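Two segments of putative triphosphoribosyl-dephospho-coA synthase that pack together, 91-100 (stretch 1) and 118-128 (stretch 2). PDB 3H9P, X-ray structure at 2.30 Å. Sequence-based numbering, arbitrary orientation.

Stretch 1 (91-100) DFRDSLSVLE
Stretch 2 118-128: KDRKTEEEIAQ

Two nearly antiparallel helices of one chain pack here through a small apolar seam, in which Leu 99 and Ile 126 interlock as knobs in holes and no hydrogen bond between modelled atoms crosses the interface.

Stretch 1 is helical from Phe 92 to Glu 100 and stretch 2 throughout, with phi between about -50° and -80° and psi between about -25° and -60°; Asp 91, before the first helix, is extended at phi/psi -128°/-171°. Their N-to-C directions differ by 164°, and the axes approach to 9.2 Å. The register follows from two CA–CA distances: 6.0 Å from Phe 92 CA to Ala 127 CA and 6.4 Å from Leu 96 CA to Glu 123 CA, so one helical turn forward on the first helix matches one turn back on the second. Regular i to i-4 bonds hold each helix, for example Leu 99 N to Ser 95 O at 2.8 Å and Ile 126 N to Thr 122 O at 2.8 Å.

Asp 91 (chi1 p) caps the first helix: its OD1 accepts weak bonds from Arg 93 N at 3.1 Å and Asp 94 N at 3.4 Å. Asp 94 (chi1 m) answers through OD2, which accepts from Asp 91 N at 2.9 Å. A short acidic side chain suits each place: Asp 91 reaches forward to NH groups of the first turn, and Asp 94 reaches back to Asp 91 N.

Ile 126 (m, t) directs its CA-to-CB bond toward the first helix and sits among Phe 92, Ser 95, Leu 96 and Leu 99. Its CG2 lies 3.6 Å from Ser 95 CB, 3.9 Å from Phe 92 CB and 4.2 Å from Leu 96 CD2, while its CD1 meets Leu 99 CD2 at 3.8 Å. The branched side chain thus presents two methyls to the groove. Ser 95, buried and facing the second helix, is small enough to let CG2 come close; its OG is hydrogen-bonded elsewhere in the structure.

Leu 99 (t, p) is the reciprocal knob, among Asp 119, Thr 122, Glu 123 and Ile 126. Leu 99 CD2 is 3.7 Å from Glu 123 CG and 4.1 Å from Thr 122 CG2. Thr 122 (m) offers that methyl while its OG1 donates to Lys 118 O at 2.9 Å, satisfying the hydroxyl within its own helix. Lys 118 and Asp 119 are modelled only to CB.

Leu 96 (m, t) leaves its backbone sideways, but its end swings nearer, placing CD2 3.7 Å from Glu 123 O and 3.8 Å from Glu 123 CB. Glu 123 (m, t; chi3 -11°) suits this border because its aliphatic portion can pack against both leucines.

Phe 92 (p, chi2 -98°) covers the other end. Its CD2 lies 3.9 Å from Ala 127 CA and its CE2 4.3 Å from Ala 127 CB, with Ala 127 O over one ring face. The small alanine leaves its backbone accessible to the ring at this close pairing.

In all, 379 Å² is buried, summed over both sides. The CA-to-CB bonds of Arg 93, Arg 120, Glu 124 and Gln 128 point away from the other helix, as befits long polar side chains.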

# COMPACT_ATOMS: atom_id res chain seq x y z
N ASP A 91 -6.36 15.70 -14.53
CA ASP A 91 -6.85 16.34 -13.30
C ASP A 91 -7.40 15.27 -12.32
O ASP A 91 -7.21 14.05 -12.57
CB ASP A 91 -7.87 17.43 -13.61
CG ASP A 91 -9.16 16.88 -14.14
OD1 ASP A 91 -9.31 15.64 -14.16
OD2 ASP A 91 -10.03 17.68 -14.55
N PHE A 92 -8.05 15.70 -11.24
CA PHE A 92 -8.45 14.78 -10.15
C PHE A 92 -9.54 13.83 -10.60
O PHE A 92 -9.65 12.71 -10.10
CB PHE A 92 -8.86 15.52 -8.86
CG PHE A 92 -10.20 16.22 -8.95
CD1 PHE A 92 -10.27 17.57 -9.24
CD2 PHE A 92 -11.39 15.53 -8.74
CE1 PHE A 92 -11.51 18.23 -9.31
CE2 PHE A 92 -12.61 16.17 -8.82
CZ PHE A 92 -12.68 17.53 -9.10
N ARG A 93 -10.34 14.25 -11.57
CA ARG A 93 -11.35 13.38 -12.13
C ARG A 93 -10.73 12.16 -12.79
O ARG A 93 -11.32 11.08 -12.77
CB ARG A 93 -12.22 14.12 -13.10
CG ARG A 93 -12.95 15.29 -12.47
CD ARG A 93 -14.15 15.63 -13.28
NE ARG A 93 -15.10 16.42 -12.49
CZ ARG A 93 -16.27 16.83 -12.94
NH1 ARG A 93 -16.64 16.55 -14.19
NH2 ARG A 93 -17.07 17.53 -12.14
N ASP A 94 -9.53 12.30 -13.35
CA ASP A 94 -8.85 11.12 -13.91
C ASP A 94 -8.47 10.11 -12.84
O ASP A 94 -8.59 8.90 -13.02
CB ASP A 94 -7.60 11.52 -14.70
CG ASP A 94 -7.95 12.28 -15.95
OD1 ASP A 94 -8.53 11.62 -16.85
OD2 ASP A 94 -7.69 13.54 -16.00
N SER A 95 -7.99 10.63 -11.72
CA SER A 95 -7.72 9.82 -10.53
C SER A 95 -8.93 9.07 -10.03
O SER A 95 -8.83 7.89 -9.72
CB SER A 95 -7.22 10.74 -9.43
OG SER A 95 -5.89 11.06 -9.72
N LEU A 96 -10.06 9.77 -9.97
CA LEU A 96 -11.33 9.23 -9.50
C LEU A 96 -11.83 8.10 -10.44
O LEU A 96 -12.25 7.04 -9.97
CB LEU A 96 -12.38 10.36 -9.37
CG LEU A 96 -12.19 11.37 -8.22
CD1 LEU A 96 -13.25 12.50 -8.19
CD2 LEU A 96 -12.18 10.66 -6.87
N SER A 97 -11.80 8.35 -11.75
CA SER A 97 -12.08 7.31 -12.73
C SER A 97 -11.13 6.13 -12.57
O SER A 97 -11.56 4.98 -12.56
CB SER A 97 -11.92 7.85 -14.13
OG SER A 97 -12.96 8.76 -14.41
N VAL A 98 -9.85 6.41 -12.41
CA VAL A 98 -8.94 5.30 -12.27
C VAL A 98 -9.26 4.48 -11.01
O VAL A 98 -9.28 3.24 -11.08
CB VAL A 98 -7.48 5.76 -12.33
CG1 VAL A 98 -6.53 4.64 -11.90
CG2 VAL A 98 -7.15 6.19 -13.76
N LEU A 99 -9.53 5.16 -9.90
CA LEU A 99 -9.92 4.53 -8.65
C LEU A 99 -11.21 3.69 -8.76
O LEU A 99 -11.25 2.54 -8.31
CB LEU A 99 -10.04 5.60 -7.54
CG LEU A 99 -10.26 5.13 -6.10
CD1 LEU A 99 -9.29 4.00 -5.71
CD2 LEU A 99 -10.08 6.30 -5.15
N GLU A 100 -12.25 4.24 -9.37
CA GLU A 100 -13.43 3.46 -9.71
C GLU A 100 -13.13 2.25 -10.61
O GLU A 100 -13.68 1.18 -10.42
CB GLU A 100 -14.48 4.35 -10.36
CG GLU A 100 -15.76 3.60 -10.68
CD GLU A 100 -16.73 4.42 -11.48
OE1 GLU A 100 -16.57 5.67 -11.49
OE2 GLU A 100 -17.65 3.82 -12.10
N LYS A 118 -13.26 3.67 2.91
CA LYS A 118 -11.82 3.89 2.73
C LYS A 118 -11.68 4.52 1.34
O LYS A 118 -11.12 5.62 1.20
CB LYS A 118 -11.01 2.56 2.87
N ASP A 119 -12.25 3.83 0.33
CA ASP A 119 -12.41 4.39 -1.02
C ASP A 119 -13.08 5.77 -0.98
O ASP A 119 -12.67 6.69 -1.68
CB ASP A 119 -13.20 3.44 -1.91
N ARG A 120 -14.10 5.88 -0.13
CA ARG A 120 -14.84 7.13 0.07
C ARG A 120 -13.96 8.27 0.59
O ARG A 120 -14.05 9.39 0.11
CB ARG A 120 -15.99 6.89 1.04
CG ARG A 120 -16.92 8.07 1.23
CD ARG A 120 -18.29 7.57 1.67
NE ARG A 120 -18.66 6.38 0.89
CZ ARG A 120 -19.60 5.51 1.23
NH1 ARG A 120 -20.32 5.68 2.35
NH2 ARG A 120 -19.83 4.47 0.44
N LYS A 121 -13.13 7.96 1.58
CA LYS A 121 -12.21 8.93 2.15
C LYS A 121 -11.06 9.28 1.22
O LYS A 121 -10.63 10.43 1.15
CB LYS A 121 -11.73 8.44 3.52
CG LYS A 121 -12.83 8.65 4.58
CD LYS A 121 -12.60 7.88 5.84
CE LYS A 121 -13.79 8.07 6.78
NZ LYS A 121 -13.49 7.52 8.11
N THR A 122 -10.58 8.29 0.49
CA THR A 122 -9.58 8.53 -0.51
C THR A 122 -10.13 9.42 -1.62
O THR A 122 -9.51 10.44 -1.97
CB THR A 122 -9.00 7.24 -1.07
OG1 THR A 122 -8.58 6.41 0.02
CG2 THR A 122 -7.79 7.55 -1.94
N GLU A 123 -11.31 9.05 -2.13
CA GLU A 123 -11.96 9.81 -3.18
C GLU A 123 -12.15 11.24 -2.74
O GLU A 123 -11.91 12.17 -3.50
CB GLU A 123 -13.33 9.23 -3.53
CG GLU A 123 -13.30 7.90 -4.26
CD GLU A 123 -14.62 7.14 -4.11
OE1 GLU A 123 -15.47 7.55 -3.30
OE2 GLU A 123 -14.80 6.13 -4.81
N GLU A 124 -12.57 11.42 -1.49
CA GLU A 124 -12.86 12.77 -1.05
C GLU A 124 -11.60 13.62 -0.90
O GLU A 124 -11.65 14.81 -1.15
CB GLU A 124 -13.83 12.81 0.15
CG GLU A 124 -13.26 12.56 1.53
CD GLU A 124 -14.35 12.57 2.60
OE1 GLU A 124 -14.31 13.45 3.50
OE2 GLU A 124 -15.28 11.71 2.54
N GLU A 125 -10.47 13.01 -0.56
CA GLU A 125 -9.21 13.77 -0.48
C GLU A 125 -8.58 14.02 -1.84
O GLU A 125 -8.02 15.10 -2.07
CB GLU A 125 -8.22 13.15 0.49
CG GLU A 125 -8.70 13.22 1.89
CD GLU A 125 -9.03 14.65 2.32
OE1 GLU A 125 -8.15 15.52 2.20
OE2 GLU A 125 -10.18 14.88 2.78
N ILE A 126 -8.69 13.05 -2.73
CA ILE A 126 -8.37 13.29 -4.13
C ILE A 126 -9.10 14.52 -4.64
O ILE A 126 -8.47 15.47 -5.10
CB ILE A 126 -8.64 12.08 -5.04
CG1 ILE A 126 -7.65 10.95 -4.69
CG2 ILE A 126 -8.43 12.48 -6.49
CD1 ILE A 126 -8.10 9.60 -5.17
N ALA A 127 -10.42 14.51 -4.53
CA ALA A 127 -11.24 15.67 -4.88
C ALA A 127 -10.74 16.96 -4.21
O ALA A 127 -10.33 17.90 -4.90
CB ALA A 127 -12.71 15.42 -4.54
N GLN A 128 -10.73 16.99 -2.88
CA GLN A 128 -10.38 18.18 -2.09
C GLN A 128 -9.03 18.80 -2.47
O GLN A 128 -8.95 20.02 -2.65
CB GLN A 128 -10.38 17.86 -0.59
CG GLN A 128 -11.72 17.42 -0.02
CD GLN A 128 -12.75 18.52 0.00
OE1 GLN A 128 -12.73 19.38 0.87
NE2 GLN A 128 -13.68 18.48 -0.95